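Local coordinates for SCARECROW-LIKE protein 7 (Oryza sativa Japonica Group, PDB 5HYZ), which binds DNA in vitro through its GRAS domain and probably acts as a transcription factor in plant development and abiotic stress resistance, at residues Y331-A336 / L351-P356; Y89-H94 / D337-N342; Y242-N247 / L259-S264. All blocks are in the same frame, centred on the assembly; numbering follows the deposited sequence.

In the fold
Interactions 1 and 2 share helix 332-339 and lie next to each other, their centres about 11 Å apart. L351 of interaction 1 joins them: its CD1 lies 3.5 Å from CE1 of F92, and its CD2 is 3.8 Å from CD1 of L340. Both contacts also touch the second subunit, so the helix that covers strand 349-354 and meets helix 89-104 takes part in the homodimer as well. Interaction 3 lies about 20 Å between centres from each of the others, where strand 236-242 leads toward the helical bundle. It meets interaction 1 at one place, L354 CD1 against E243 OE1 at 3.8 Å, and no other chain of the assembly reaches it.

Interaction 1 of 3, residues Y331-A336 / L351-P356; sequences YARSQA and LVELPP
R333 reaches from helix 332-339 over L351 to E353 on strand 349-354, joining helix to strand of the Rossmann-like GRAS sheet, in the SAW region. The short axes run nearly antiparallel, at 152°, and lie 10.2 Å apart. A salt bridge makes the polar half of the contact: NH2 of R333 gives a hydrogen bond to OE2 of E353 at 2.8 Å, while NE of R333 adds a weak one to the same oxygen at 3.3 Å. NH2 meets OE2 on its anti side, somewhat out of the carboxylate plane, and the guanidinium and carboxylate planes are turned 36° apart. The arginine runs straight as far as CD and bends at chi3 (-76°), which turns the guanidinium in toward the strand; E353 bends at its own chi2 to bring OE2 to it. The apolar half sets A336 CB 3.7 Å from L351 CD1. Backbone hydrogen bonds of V352 with S360 tie this strand to 358-363. The start of the helix faces the second subunit, where Y331 OH is hydrogen-bonded to K138 NZ and S334 OG to Q129 OE1 of that chain. One face of the R333 guanidinium lies over L351, with NH1 3.6 Å from CB of L351.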
ATOM      1  N   TYR A 331     -14.381   7.870  11.359  1.00 18.92           N
ATOM      2  CA  TYR A 331     -13.676   7.606  10.124  1.00 24.89           C
ATOM      3  C   TYR A 331     -12.690   6.429  10.202  1.00 29.12           C
ATOM      4  O   TYR A 331     -11.768   6.338   9.399  1.00 23.62           O
ATOM      5  CB  TYR A 331     -12.911   8.863   9.695  1.00 29.06           C
ATOM      6  CG  TYR A 331     -13.814  10.084   9.715  1.00 23.75           C
ATOM      7  CD1 TYR A 331     -14.949  10.149   8.898  1.00 22.92           C
ATOM      8  CD2 TYR A 331     -13.572  11.116  10.574  1.00 23.27           C
ATOM      9  CE1 TYR A 331     -15.833  11.252   8.953  1.00 22.29           C
ATOM     10  CE2 TYR A 331     -14.435  12.232  10.621  1.00 29.50           C
ATOM     11  CZ  TYR A 331     -15.560  12.287   9.813  1.00 29.09           C
ATOM     12  OH  TYR A 331     -16.447  13.376   9.830  1.00 27.24           O
ATOM     13  N   ALA A 332     -12.896   5.516  11.157  1.00 31.04           N
ATOM     14  CA  ALA A 332     -12.049   4.321  11.234  1.00 23.30           C
ATOM     15  C   ALA A 332     -12.556   3.253  10.310  1.00 24.72           C
ATOM     16  O   ALA A 332     -11.758   2.547   9.691  1.00 29.91           O
ATOM     17  CB  ALA A 332     -11.985   3.791  12.682  1.00 36.43           C
ATOM     18  N   ARG A 333     -13.867   3.118  10.166  1.00 25.22           N
ATOM     19  CA  ARG A 333     -14.306   2.123   9.221  1.00 31.90           C
ATOM     20  C   ARG A 333     -13.995   2.580   7.790  1.00 30.77           C
ATOM     21  O   ARG A 333     -13.604   1.749   6.955  1.00 26.32           O
ATOM     22  CB  ARG A 333     -15.799   1.794   9.380  1.00 34.58           C
ATOM     23  CG  ARG A 333     -16.240   0.751   8.365  1.00 48.40           C
ATOM     24  CD  ARG A 333     -17.706   0.368   8.511  1.00 51.38           C
ATOM     25  NE  ARG A 333     -17.918  -0.524   9.645  1.00 51.36           N
ATOM     26  CZ  ARG A 333     -17.920  -1.847   9.543  1.00 45.18           C
ATOM     27  NH1 ARG A 333     -17.692  -2.421   8.357  1.00 40.60           N
ATOM     28  NH2 ARG A 333     -18.136  -2.588  10.619  1.00 44.39           N
ATOM     29  N   SER A 334     -14.184   3.872   7.479  1.00 23.99           N
ATOM     30  CA  SER A 334     -13.879   4.319   6.136  1.00 22.51           C
ATOM     31  C   SER A 334     -12.364   4.169   5.901  1.00 17.34           C
ATOM     32  O   SER A 334     -11.943   3.784   4.814  1.00 19.83           O
ATOM     33  CB  SER A 334     -14.312   5.788   5.891  1.00 18.57           C
ATOM     34  OG  SER A 334     -13.892   6.620   6.973  1.00 19.14           O
ATOM     35  N   GLN A 335     -11.548   4.520   6.864  1.00 20.68           N
ATOM     36  CA  GLN A 335     -10.096   4.407   6.620  1.00 18.97           C
ATOM     37  C   GLN A 335      -9.687   2.957   6.353  1.00 18.99           C
ATOM     38  O   GLN A 335      -8.840   2.627   5.498  1.00 17.79           O
ATOM     39  CB  GLN A 335      -9.313   4.920   7.792  1.00 19.50           C
ATOM     40  CG  GLN A 335      -7.853   4.724   7.601  1.00 27.26           C
ATOM     41  CD  GLN A 335      -7.099   5.269   8.753  1.00 27.76           C
ATOM     42  OE1 GLN A 335      -6.304   6.196   8.587  1.00 27.94           O
ATOM     43  NE2 GLN A 335      -7.328   4.684   9.967  1.00 31.34           N
ATOM     44  N   ALA A 336     -10.319   2.067   7.095  1.00 24.09           N
ATOM     45  CA  ALA A 336     -10.047   0.643   6.851  1.00 25.74           C
ATOM     46  C   ALA A 336     -10.592   0.122   5.527  1.00 25.06           C
ATOM     47  O   ALA A 336      -9.923  -0.660   4.864  1.00 22.86           O
ATOM     48  CB  ALA A 336     -10.584  -0.195   8.055  1.00 29.67           C
ATOM     49  N   LEU A 351     -14.522  -5.830   7.595  1.00 15.64           N
ATOM     50  CA  LEU A 351     -14.401  -5.303   8.966  1.00 16.38           C
ATOM     51  C   LEU A 351     -15.545  -5.769   9.799  1.00 22.17           C
ATOM     52  O   LEU A 351     -16.691  -5.764   9.353  1.00 19.80           O
ATOM     53  CB  LEU A 351     -14.367  -3.761   8.961  1.00 17.29           C
ATOM     54  CG  LEU A 351     -13.182  -2.976   8.419  1.00 29.32           C
ATOM     55  CD1 LEU A 351     -11.835  -3.533   8.929  1.00 25.77           C
ATOM     56  CD2 LEU A 351     -13.137  -2.865   6.925  1.00 30.81           C
ATOM     57  N   VAL A 352     -15.260  -6.169  11.020  1.00 15.90           N
ATOM     58  CA  VAL A 352     -16.281  -6.646  11.977  1.00 18.94           C
ATOM     59  C   VAL A 352     -16.187  -5.905  13.288  1.00 23.56           C
ATOM     60  O   VAL A 352     -15.082  -5.770  13.844  1.00 21.02           O
ATOM     61  CB  VAL A 352     -16.096  -8.156  12.228  1.00 26.62           C
ATOM     62  CG1 VAL A 352     -16.901  -8.621  13.432  1.00 30.17           C
ATOM     63  CG2 VAL A 352     -16.494  -8.927  10.951  1.00 21.04           C
ATOM     64  N   GLU A 353     -17.308  -5.404  13.792  1.00 19.90           N
ATOM     65  CA  GLU A 353     -17.275  -4.735  15.096  1.00 24.46           C
ATOM     66  C   GLU A 353     -17.425  -5.771  16.192  1.00 26.64           C
ATOM     67  O   GLU A 353     -18.257  -6.676  16.088  1.00 23.24           O
ATOM     68  CB  GLU A 353     -18.397  -3.695  15.172  1.00 26.47           C
ATOM     69  CG  GLU A 353     -18.585  -2.905  13.895  1.00 35.91           C
ATOM     70  CD  GLU A 353     -17.863  -1.604  13.937  1.00 42.98           C
ATOM     71  OE1 GLU A 353     -17.388  -1.260  15.045  1.00 45.69           O
ATOM     72  OE2 GLU A 353     -17.749  -0.932  12.876  1.00 48.49           O
ATOM     73  N   LEU A 354     -16.634  -5.691  17.249  1.00 19.28           N
ATOM     74  CA  LEU A 354     -16.835  -6.573  18.403  1.00 16.37           C
ATOM     75  C   LEU A 354     -17.069  -5.680  19.606  1.00 21.50           C
ATOM     76  O   LEU A 354     -16.462  -4.608  19.729  1.00 19.19           O
ATOM     77  CB  LEU A 354     -15.635  -7.514  18.647  1.00 18.73           C
ATOM     78  CG  LEU A 354     -15.206  -8.354  17.461  1.00 22.01           C
ATOM     79  CD1 LEU A 354     -13.868  -9.013  17.722  1.00 22.73           C
ATOM     80  CD2 LEU A 354     -16.252  -9.412  17.178  1.00 30.19           C
ATOM     81  N   PRO A 355     -17.954  -6.099  20.532  1.00 22.23           N
ATOM     82  CA  PRO A 355     -18.312  -5.183  21.619  1.00 20.19           C
ATOM     83  C   PRO A 355     -17.292  -5.092  22.728  1.00 18.48           C
ATOM     84  O   PRO A 355     -16.625  -6.056  23.030  1.00 18.73           O
ATOM     85  CB  PRO A 355     -19.633  -5.796  22.159  1.00 22.38           C
ATOM     86  CG  PRO A 355     -19.481  -7.241  21.882  1.00 23.57           C
ATOM     87  CD  PRO A 355     -18.804  -7.310  20.522  1.00 26.63           C
ATOM     88  N   PRO A 356     -17.224  -3.947  23.410  1.00 19.17           N
ATOM     89  CA  PRO A 356     -18.016  -2.724  23.176  1.00 19.75           C
ATOM     90  C   PRO A 356     -17.463  -1.790  22.085  1.00 22.50           C
ATOM     91  O   PRO A 356     -18.207  -1.061  21.416  1.00 24.18           O
ATOM     92  CB  PRO A 356     -17.948  -2.006  24.517  1.00 23.01           C
ATOM     93  CG  PRO A 356     -16.673  -2.498  25.153  1.00 25.06           C
ATOM     94  CD  PRO A 356     -16.507  -3.928  24.693  1.00 21.48           C
TER

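Interaction 2 of 3, residues Y89-H94 / D337-N342; sequences YSKFAH and DLLLWN
L339 is driven as a forked wedge against helix 89-104, one methyl meeting K91 and the other F92. CD1 packs against the aliphatic part of K91, 3.6 Å from both its CG and its CD; the lysine stem and the leucine branch run antiparallel alongside one another. CD2 turns to the helix backbone instead, lying 3.6 Å from N of F92 and 3.9 Å from CB of F92. The phenylalanine therefore meets L339 with its backbone and CB, while its ring, with CG anti to the backbone N (chi1 166°), turns toward the sheet. No hydrogen bond crosses between the segments, and the contact rests on these apolar touches near the end of helix 332-339. K91 NZ comes close to K91 NZ of the second subunit, an approach of like charges. Just beyond L339, W341 makes a cation-pi contact with R166 of the second subunit. Around the contact, helix 89-104 is backed by helix 74-86, where S90 and H94 touch Y80, while F92 rests on L351 of strand 349-354, on L359 and L361 of strand 358-363 and on V371 of strand 366-374.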
ATOM      1  N   TYR A  89      -2.832  -6.808   7.350  1.00 18.11           N
ATOM      2  CA  TYR A  89      -2.892  -6.864   8.817  1.00 19.16           C
ATOM      3  C   TYR A  89      -2.166  -5.727   9.529  1.00 13.39           C
ATOM      4  O   TYR A  89      -2.799  -5.001  10.327  1.00 14.05           O
ATOM      5  CB  TYR A  89      -2.352  -8.230   9.325  1.00 19.58           C
ATOM      6  CG  TYR A  89      -3.119  -9.421   8.727  1.00 20.86           C
ATOM      7  CD1 TYR A  89      -4.478  -9.560   8.927  1.00 27.20           C
ATOM      8  CD2 TYR A  89      -2.468 -10.387   7.966  1.00 23.97           C
ATOM      9  CE1 TYR A  89      -5.201 -10.624   8.353  1.00 25.15           C
ATOM     10  CE2 TYR A  89      -3.177 -11.472   7.399  1.00 22.25           C
ATOM     11  CZ  TYR A  89      -4.522 -11.578   7.596  1.00 19.19           C
ATOM     12  OH  TYR A  89      -5.247 -12.639   7.062  1.00 24.66           O
ATOM     13  N   SER A  90      -0.874  -5.530   9.262  1.00 19.23           N
ATOM     14  CA  SER A  90      -0.158  -4.520  10.018  1.00 21.42           C
ATOM     15  C   SER A  90      -0.608  -3.113   9.628  1.00 17.90           C
ATOM     16  O   SER A  90      -0.700  -2.231  10.479  1.00 15.70           O
ATOM     17  CB  SER A  90       1.389  -4.669   9.871  1.00 24.65           C
ATOM     18  OG  SER A  90       1.783  -4.396   8.522  1.00 36.90           O
ATOM     19  N   LYS A  91      -0.940  -2.883   8.365  1.00 13.73           N
ATOM     20  CA  LYS A  91      -1.347  -1.569   7.982  1.00 14.53           C
ATOM     21  C   LYS A  91      -2.688  -1.233   8.638  1.00 13.73           C
ATOM     22  O   LYS A  91      -2.907  -0.106   9.100  1.00 12.60           O
ATOM     23  CB  LYS A  91      -1.430  -1.447   6.428  1.00 19.29           C
ATOM     24  CG  LYS A  91      -1.600   0.011   5.972  1.00 30.34           C
ATOM     25  CD  LYS A  91      -1.073   0.286   4.552  1.00 42.02           C
ATOM     26  CE  LYS A  91      -1.074   1.798   4.212  1.00 46.64           C
ATOM     27  NZ  LYS A  91      -1.624   2.124   2.828  1.00 47.02           N
ATOM     28  N   PHE A  92      -3.602  -2.208   8.632  1.00 12.57           N
ATOM     29  CA  PHE A  92      -4.893  -2.020   9.302  1.00 12.80           C
ATOM     30  C   PHE A  92      -4.703  -1.600  10.749  1.00 12.49           C
ATOM     31  O   PHE A  92      -5.273  -0.653  11.288  1.00 11.97           O
ATOM     32  CB  PHE A  92      -5.668  -3.320   9.288  1.00 10.59           C
ATOM     33  CG  PHE A  92      -6.847  -3.307  10.239  1.00 14.36           C
ATOM     34  CD1 PHE A  92      -7.990  -2.562   9.949  1.00 16.42           C
ATOM     35  CD2 PHE A  92      -6.794  -4.044  11.403  1.00 12.58           C
ATOM     36  CE1 PHE A  92      -9.056  -2.540  10.847  1.00 19.36           C
ATOM     37  CE2 PHE A  92      -7.880  -4.005  12.326  1.00 12.23           C
ATOM     38  CZ  PHE A  92      -8.980  -3.263  12.037  1.00 16.66           C
ATOM     39  N   ALA A  93      -3.850  -2.373  11.383  1.00 10.41           N
ATOM     40  CA  ALA A  93      -3.670  -2.101  12.815  1.00 13.24           C
ATOM     41  C   ALA A  93      -3.062  -0.710  13.060  1.00  9.75           C
ATOM     42  O   ALA A  93      -3.570   0.126  13.847  1.00 12.61           O
ATOM     43  CB  ALA A  93      -2.758  -3.203  13.373  1.00 15.89           C
ATOM     44  N   HIS A  94      -1.958  -0.441  12.380  1.00 12.12           N
ATOM     45  CA  HIS A  94      -1.310   0.888  12.537  1.00 12.97           C
ATOM     46  C   HIS A  94      -2.179   2.072  12.223  1.00 13.60           C
ATOM     47  O   HIS A  94      -2.190   3.054  12.935  1.00 12.61           O
ATOM     48  CB  HIS A  94      -0.082   0.990  11.596  1.00 18.45           C
ATOM     49  CG  HIS A  94       0.984   0.028  11.951  1.00 19.34           C
ATOM     50  ND1 HIS A  94       2.020  -0.294  11.086  1.00 23.27           N
ATOM     51  CD2 HIS A  94       1.189  -0.691  13.084  1.00 22.45           C
ATOM     52  CE1 HIS A  94       2.816  -1.169  11.681  1.00 22.23           C
ATOM     53  NE2 HIS A  94       2.339  -1.419  12.893  1.00 25.26           N
ATOM     54  N   ASP A 337     -11.769   0.591   5.075  1.00 20.81           N
ATOM     55  CA  ASP A 337     -12.220   0.302   3.717  1.00 22.00           C
ATOM     56  C   ASP A 337     -11.335   0.854   2.653  1.00 23.36           C
ATOM     57  O   ASP A 337     -11.105   0.231   1.634  1.00 24.18           O
ATOM     58  CB  ASP A 337     -13.630   0.845   3.517  1.00 31.32           C
ATOM     59  CG  ASP A 337     -14.686  -0.229   3.664  1.00 41.31           C
ATOM     60  OD1 ASP A 337     -14.335  -1.404   3.954  1.00 50.98           O
ATOM     61  OD2 ASP A 337     -15.878   0.092   3.489  1.00 50.54           O
ATOM     62  N   LEU A 338     -10.780   2.035   2.893  1.00 16.89           N
ATOM     63  CA  LEU A 338      -9.884   2.609   1.925  1.00 15.14           C
ATOM     64  C   LEU A 338      -8.662   1.721   1.787  1.00 19.79           C
ATOM     65  O   LEU A 338      -8.161   1.453   0.692  1.00 18.05           O
ATOM     66  CB  LEU A 338      -9.486   4.028   2.354  1.00 16.23           C
ATOM     67  CG  LEU A 338      -8.431   4.710   1.506  1.00 17.27           C
ATOM     68  CD1 LEU A 338      -8.810   4.723   0.008  1.00 21.32           C
ATOM     69  CD2 LEU A 338      -8.091   6.137   1.982  1.00 18.80           C
ATOM     70  N   LEU A 339      -8.152   1.229   2.919  1.00 16.15           N
ATOM     71  CA  LEU A 339      -6.954   0.421   2.857  1.00 15.62           C
ATOM     72  C   LEU A 339      -7.233  -0.845   2.042  1.00 22.61           C
ATOM     73  O   LEU A 339      -6.376  -1.337   1.318  1.00 20.89           O
ATOM     74  CB  LEU A 339      -6.523   0.096   4.323  1.00 22.46           C
ATOM     75  CG  LEU A 339      -5.753  -1.203   4.349  1.00 27.65           C
ATOM     76  CD1 LEU A 339      -4.360  -0.882   3.815  1.00 30.52           C
ATOM     77  CD2 LEU A 339      -5.749  -1.778   5.751  1.00 20.90           C
ATOM     78  N   LEU A 340      -8.465  -1.337   2.095  1.00 18.19           N
ATOM     79  CA  LEU A 340      -8.785  -2.607   1.463  1.00 22.26           C
ATOM     80  C   LEU A 340      -9.216  -2.435  -0.004  1.00 25.75           C
ATOM     81  O   LEU A 340      -9.538  -3.416  -0.689  1.00 23.74           O
ATOM     82  CB  LEU A 340      -9.912  -3.316   2.249  1.00 23.08           C
ATOM     83  CG  LEU A 340      -9.559  -3.802   3.676  1.00 23.00           C
ATOM     84  CD1 LEU A 340     -10.788  -4.382   4.373  1.00 21.65           C
ATOM     85  CD2 LEU A 340      -8.401  -4.828   3.622  1.00 22.21           C
ATOM     86  N   TRP A 341      -9.246  -1.189  -0.470  1.00 19.56           N
ATOM     87  CA  TRP A 341      -9.883  -0.886  -1.758  1.00 19.68           C
ATOM     88  C   TRP A 341      -9.353  -1.722  -2.900  1.00 28.80           C
ATOM     89  O   TRP A 341     -10.133  -2.199  -3.732  1.00 30.64           O
ATOM     90  CB  TRP A 341      -9.704   0.594  -2.107  1.00 20.10           C
ATOM     91  CG  TRP A 341     -10.595   1.111  -3.204  1.00 23.25           C
ATOM     92  CD1 TRP A 341     -10.333   1.099  -4.539  1.00 21.16           C
ATOM     93  CD2 TRP A 341     -11.866   1.800  -3.042  1.00 18.39           C
ATOM     94  NE1 TRP A 341     -11.375   1.710  -5.224  1.00 22.04           N
ATOM     95  CE2 TRP A 341     -12.303   2.174  -4.330  1.00 20.63           C
ATOM     96  CE3 TRP A 341     -12.652   2.125  -1.942  1.00 17.52           C
ATOM     97  CZ2 TRP A 341     -13.503   2.855  -4.552  1.00 18.90           C
ATOM     98  CZ3 TRP A 341     -13.848   2.808  -2.166  1.00 21.59           C
ATOM     99  CH2 TRP A 341     -14.262   3.145  -3.441  1.00 18.10           C
ATOM    100  N   ASN A 342      -8.042  -1.907  -2.966  1.00 27.37           N
ATOM    101  CA  ASN A 342      -7.492  -2.661  -4.103  1.00 34.60           C
ATOM    102  C   ASN A 342      -7.455  -4.195  -3.995  1.00 36.78           C
ATOM    103  O   ASN A 342      -7.046  -4.883  -4.948  1.00 40.75           O
ATOM    104  CB  ASN A 342      -6.070  -2.173  -4.401  1.00 37.69           C
ATOM    105  CG  ASN A 342      -6.067  -0.955  -5.293  1.00 45.17           C
ATOM    106  OD1 ASN A 342      -7.050  -0.698  -6.018  1.00 39.03           O
ATOM    107  ND2 ASN A 342      -4.976  -0.180  -5.243  1.00 40.95           N
TER

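Interaction 3 of 3, residues Y242-N247 / L259-S264; sequences YEVSLN and LSYYRS
The carboxylate of E243 is held at both oxygens, OE1 hydrogen-bonded to T370 OG1 and OE2 accepting a hydrogen bond from the backbone N of S311, and this fixes the glutamate just before V244, the residue that covers Y261. The E243 side chain itself leads away from Y261. Its carbonyl oxygen takes a weak hydrogen bond from R366 NH1 and lies obliquely beside the Y261 ring, 3.9 Å from CD1 of Y261, without a bond to it. E243 is also the centre of an inverse gamma turn, closed by a weak hydrogen bond of 3.1 Å from V244 N to Y242 O. This turn presents V244 to Y261. CG1 of V244 lies over the middle of the Y261 ring, 3.9 Å from its centroid and only 7° off the normal, a CH-pi contact; CG2 of V244 reaches back to CB of Y261 at 3.6 Å. A chi1 of 61° wedges CG1 between the backbone N and carbonyl carbon of V244, and thereby allows one branch to cover the ring while the other follows its stem. The contact lies where strand 236-242 of the Rossmann-like sheet ends and its loop meets helix 251-272, a helix that packs through L259 on helices 3-16 and 39-57. It thus joins sheet to helical bundle in the PFYRE region. At the far end of the ring, the Y261 hydroxyl lies obliquely against the CG-CD1 side of Y242; the 2.9 Å from OH of Y261 to CD1 of Y242 is so short that its exact value is doubtful. The sound apolar touch there is CZ of Y261 at 4.1 Å from CB of Y242.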
ATOM      1  N   TYR A 242      -4.086 -10.285  18.245  1.00 13.06           N
ATOM      2  CA  TYR A 242      -4.638 -11.436  17.500  1.00 15.84           C
ATOM      3  C   TYR A 242      -5.939 -11.900  18.144  1.00 16.93           C
ATOM      4  O   TYR A 242      -6.021 -12.046  19.373  1.00 15.83           O
ATOM      5  CB  TYR A 242      -3.623 -12.580  17.497  1.00 18.66           C
ATOM      6  CG  TYR A 242      -2.285 -12.202  16.867  1.00 25.38           C
ATOM      7  CD1 TYR A 242      -2.187 -11.968  15.507  1.00 26.29           C
ATOM      8  CD2 TYR A 242      -1.132 -12.085  17.649  1.00 29.21           C
ATOM      9  CE1 TYR A 242      -0.954 -11.637  14.895  1.00 28.83           C
ATOM     10  CE2 TYR A 242       0.108 -11.758  17.064  1.00 23.14           C
ATOM     11  CZ  TYR A 242       0.185 -11.553  15.685  1.00 31.17           C
ATOM     12  OH  TYR A 242       1.395 -11.233  15.122  1.00 33.00           O
ATOM     13  N   GLU A 243      -6.942 -12.180  17.332  1.00 15.41           N
ATOM     14  CA  GLU A 243      -8.260 -12.443  17.888  1.00 15.44           C
ATOM     15  C   GLU A 243      -8.442 -13.934  18.024  1.00 17.58           C
ATOM     16  O   GLU A 243      -9.101 -14.547  17.169  1.00 15.66           O
ATOM     17  CB  GLU A 243      -9.336 -11.818  16.964  1.00 15.44           C
ATOM     18  CG  GLU A 243     -10.762 -11.918  17.466  1.00 18.52           C
ATOM     19  CD  GLU A 243     -10.939 -11.262  18.800  1.00 21.40           C
ATOM     20  OE1 GLU A 243     -10.478 -10.102  18.982  1.00 20.01           O
ATOM     21  OE2 GLU A 243     -11.544 -11.894  19.684  1.00 22.19           O
ATOM     22  N   VAL A 244      -7.848 -14.527  19.067  1.00 12.99           N
ATOM     23  CA  VAL A 244      -7.976 -16.009  19.189  1.00 14.57           C
ATOM     24  C   VAL A 244      -7.753 -16.334  20.654  1.00 15.13           C
ATOM     25  O   VAL A 244      -6.895 -15.722  21.275  1.00 16.11           O
ATOM     26  CB  VAL A 244      -6.993 -16.771  18.242  1.00 14.00           C
ATOM     27  CG1 VAL A 244      -5.542 -16.437  18.577  1.00 15.99           C
ATOM     28  CG2 VAL A 244      -7.277 -18.307  18.331  1.00 15.43           C
ATOM     29  N   SER A 245      -8.592 -17.225  21.217  1.00 15.79           N
ATOM     30  CA  SER A 245      -8.547 -17.492  22.641  1.00 14.00           C
ATOM     31  C   SER A 245      -7.603 -18.684  22.922  1.00 17.55           C
ATOM     32  O   SER A 245      -8.008 -19.849  22.823  1.00 19.09           O
ATOM     33  CB  SER A 245      -9.983 -17.797  23.170  1.00 17.49           C
ATOM     34  OG  SER A 245      -9.917 -17.966  24.591  1.00 21.08           O
ATOM     35  N   LEU A 246      -6.352 -18.383  23.230  1.00 18.13           N
ATOM     36  CA  LEU A 246      -5.342 -19.412  23.434  1.00 18.34           C
ATOM     37  C   LEU A 246      -4.662 -19.184  24.762  1.00 22.14           C
ATOM     38  O   LEU A 246      -3.441 -19.219  24.854  1.00 22.17           O
ATOM     39  CB  LEU A 246      -4.306 -19.393  22.314  1.00 17.88           C
ATOM     40  CG  LEU A 246      -4.874 -19.561  20.920  1.00 19.71           C
ATOM     41  CD1 LEU A 246      -3.783 -19.532  19.854  1.00 18.85           C
ATOM     42  CD2 LEU A 246      -5.643 -20.903  20.781  1.00 17.71           C
ATOM     43  N   ASN A 247      -5.429 -18.885  25.803  1.00 22.17           N
ATOM     44  CA  ASN A 247      -4.781 -18.568  27.069  1.00 26.26           C
ATOM     45  C   ASN A 247      -5.151 -19.624  28.107  1.00 28.52           C
ATOM     46  O   ASN A 247      -4.465 -20.636  28.221  1.00 30.62           O
ATOM     47  CB  ASN A 247      -5.149 -17.177  27.579  1.00 25.66           C
ATOM     48  CG  ASN A 247      -4.261 -16.754  28.748  1.00 30.22           C
ATOM     49  OD1 ASN A 247      -3.186 -17.343  28.969  1.00 35.29           O
ATOM     50  ND2 ASN A 247      -4.680 -15.734  29.487  1.00 29.30           N
ATOM     51  N   LEU A 259      -6.905 -23.958  15.389  1.00 18.54           N
ATOM     52  CA  LEU A 259      -7.075 -24.504  14.037  1.00 19.56           C
ATOM     53  C   LEU A 259      -7.950 -23.609  13.177  1.00 20.46           C
ATOM     54  O   LEU A 259      -7.647 -23.337  12.031  1.00 19.78           O
ATOM     55  CB  LEU A 259      -7.660 -25.920  14.081  1.00 20.24           C
ATOM     56  CG  LEU A 259      -7.600 -26.640  12.733  1.00 21.83           C
ATOM     57  CD1 LEU A 259      -6.143 -26.969  12.361  1.00 20.91           C
ATOM     58  CD2 LEU A 259      -8.448 -27.891  12.831  1.00 25.01           C
ATOM     59  N   SER A 260      -9.030 -23.098  13.760  1.00 21.11           N
ATOM     60  CA  SER A 260      -9.904 -22.208  12.994  1.00 20.72           C
ATOM     61  C   SER A 260      -9.227 -20.857  12.627  1.00 23.39           C
ATOM     62  O   SER A 260      -9.275 -20.361  11.478  1.00 20.53           O
ATOM     63  CB  SER A 260     -11.178 -21.952  13.806  1.00 23.58           C
ATOM     64  OG  SER A 260     -11.853 -20.860  13.223  1.00 33.20           O
ATOM     65  N   TYR A 261      -8.565 -20.279  13.625  1.00 19.59           N
ATOM     66  CA  TYR A 261      -7.800 -19.045  13.424  1.00 20.07           C
ATOM     67  C   TYR A 261      -6.709 -19.176  12.330  1.00 20.35           C
ATOM     68  O   TYR A 261      -6.619 -18.392  11.345  1.00 19.00           O
ATOM     69  CB  TYR A 261      -7.202 -18.652  14.769  1.00 17.83           C
ATOM     70  CG  TYR A 261      -6.242 -17.495  14.736  1.00 17.47           C
ATOM     71  CD1 TYR A 261      -6.671 -16.158  14.569  1.00 23.55           C
ATOM     72  CD2 TYR A 261      -4.915 -17.725  14.904  1.00 23.45           C
ATOM     73  CE1 TYR A 261      -5.720 -15.130  14.533  1.00 20.53           C
ATOM     74  CE2 TYR A 261      -3.998 -16.703  14.899  1.00 27.50           C
ATOM     75  CZ  TYR A 261      -4.403 -15.432  14.708  1.00 21.86           C
ATOM     76  OH  TYR A 261      -3.354 -14.533  14.721  1.00 33.48           O
ATOM     77  N   TYR A 262      -5.859 -20.191  12.479  1.00 17.61           N
ATOM     78  CA  TYR A 262      -4.790 -20.366  11.501  1.00 17.95           C
ATOM     79  C   TYR A 262      -5.337 -20.800  10.133  1.00 18.30           C
ATOM     80  O   TYR A 262      -4.733 -20.502   9.110  1.00 18.67           O
ATOM     81  CB  TYR A 262      -3.727 -21.353  12.055  1.00 16.25           C
ATOM     82  CG  TYR A 262      -2.796 -20.606  12.992  1.00 16.48           C
ATOM     83  CD1 TYR A 262      -1.870 -19.691  12.490  1.00 18.22           C
ATOM     84  CD2 TYR A 262      -2.910 -20.742  14.385  1.00 16.46           C
ATOM     85  CE1 TYR A 262      -1.081 -18.947  13.347  1.00 19.05           C
ATOM     86  CE2 TYR A 262      -2.113 -20.042  15.225  1.00 20.58           C
ATOM     87  CZ  TYR A 262      -1.198 -19.123  14.688  1.00 20.85           C
ATOM     88  OH  TYR A 262      -0.419 -18.367  15.516  1.00 21.43           O
ATOM     89  N   ARG A 263      -6.482 -21.475  10.093  1.00 18.84           N
ATOM     90  CA  ARG A 263      -7.081 -21.782   8.782  1.00 22.03           C
ATOM     91  C   ARG A 263      -7.347 -20.490   8.008  1.00 21.45           C
ATOM     92  O   ARG A 263      -6.970 -20.362   6.839  1.00 22.07           O
ATOM     93  CB  ARG A 263      -8.395 -22.564   8.931  1.00 25.12           C
ATOM     94  CG  ARG A 263      -8.914 -23.068   7.573  1.00 27.65           C
ATOM     95  CD  ARG A 263     -10.355 -23.550   7.588  1.00 35.31           C
ATOM     96  NE  ARG A 263     -11.302 -22.454   7.789  1.00 51.43           N
ATOM     97  CZ  ARG A 263     -12.628 -22.599   7.850  1.00 59.47           C
ATOM     98  NH1 ARG A 263     -13.198 -23.805   7.713  1.00 56.53           N
ATOM     99  NH2 ARG A 263     -13.391 -21.527   8.048  1.00 62.96           N
ATOM    100  N   SER A 264      -7.937 -19.504   8.687  1.00 21.50           N
ATOM    101  CA  SER A 264      -8.140 -18.199   8.014  1.00 23.84           C
ATOM    102  C   SER A 264      -6.824 -17.549   7.579  1.00 21.88           C
ATOM    103  O   SER A 264      -6.721 -17.091   6.417  1.00 22.31           O
ATOM    104  CB  SER A 264      -8.929 -17.231   8.926  1.00 23.86           C
ATOM    105  OG  SER A 264     -10.106 -17.866   9.357  1.00 29.15           O
TER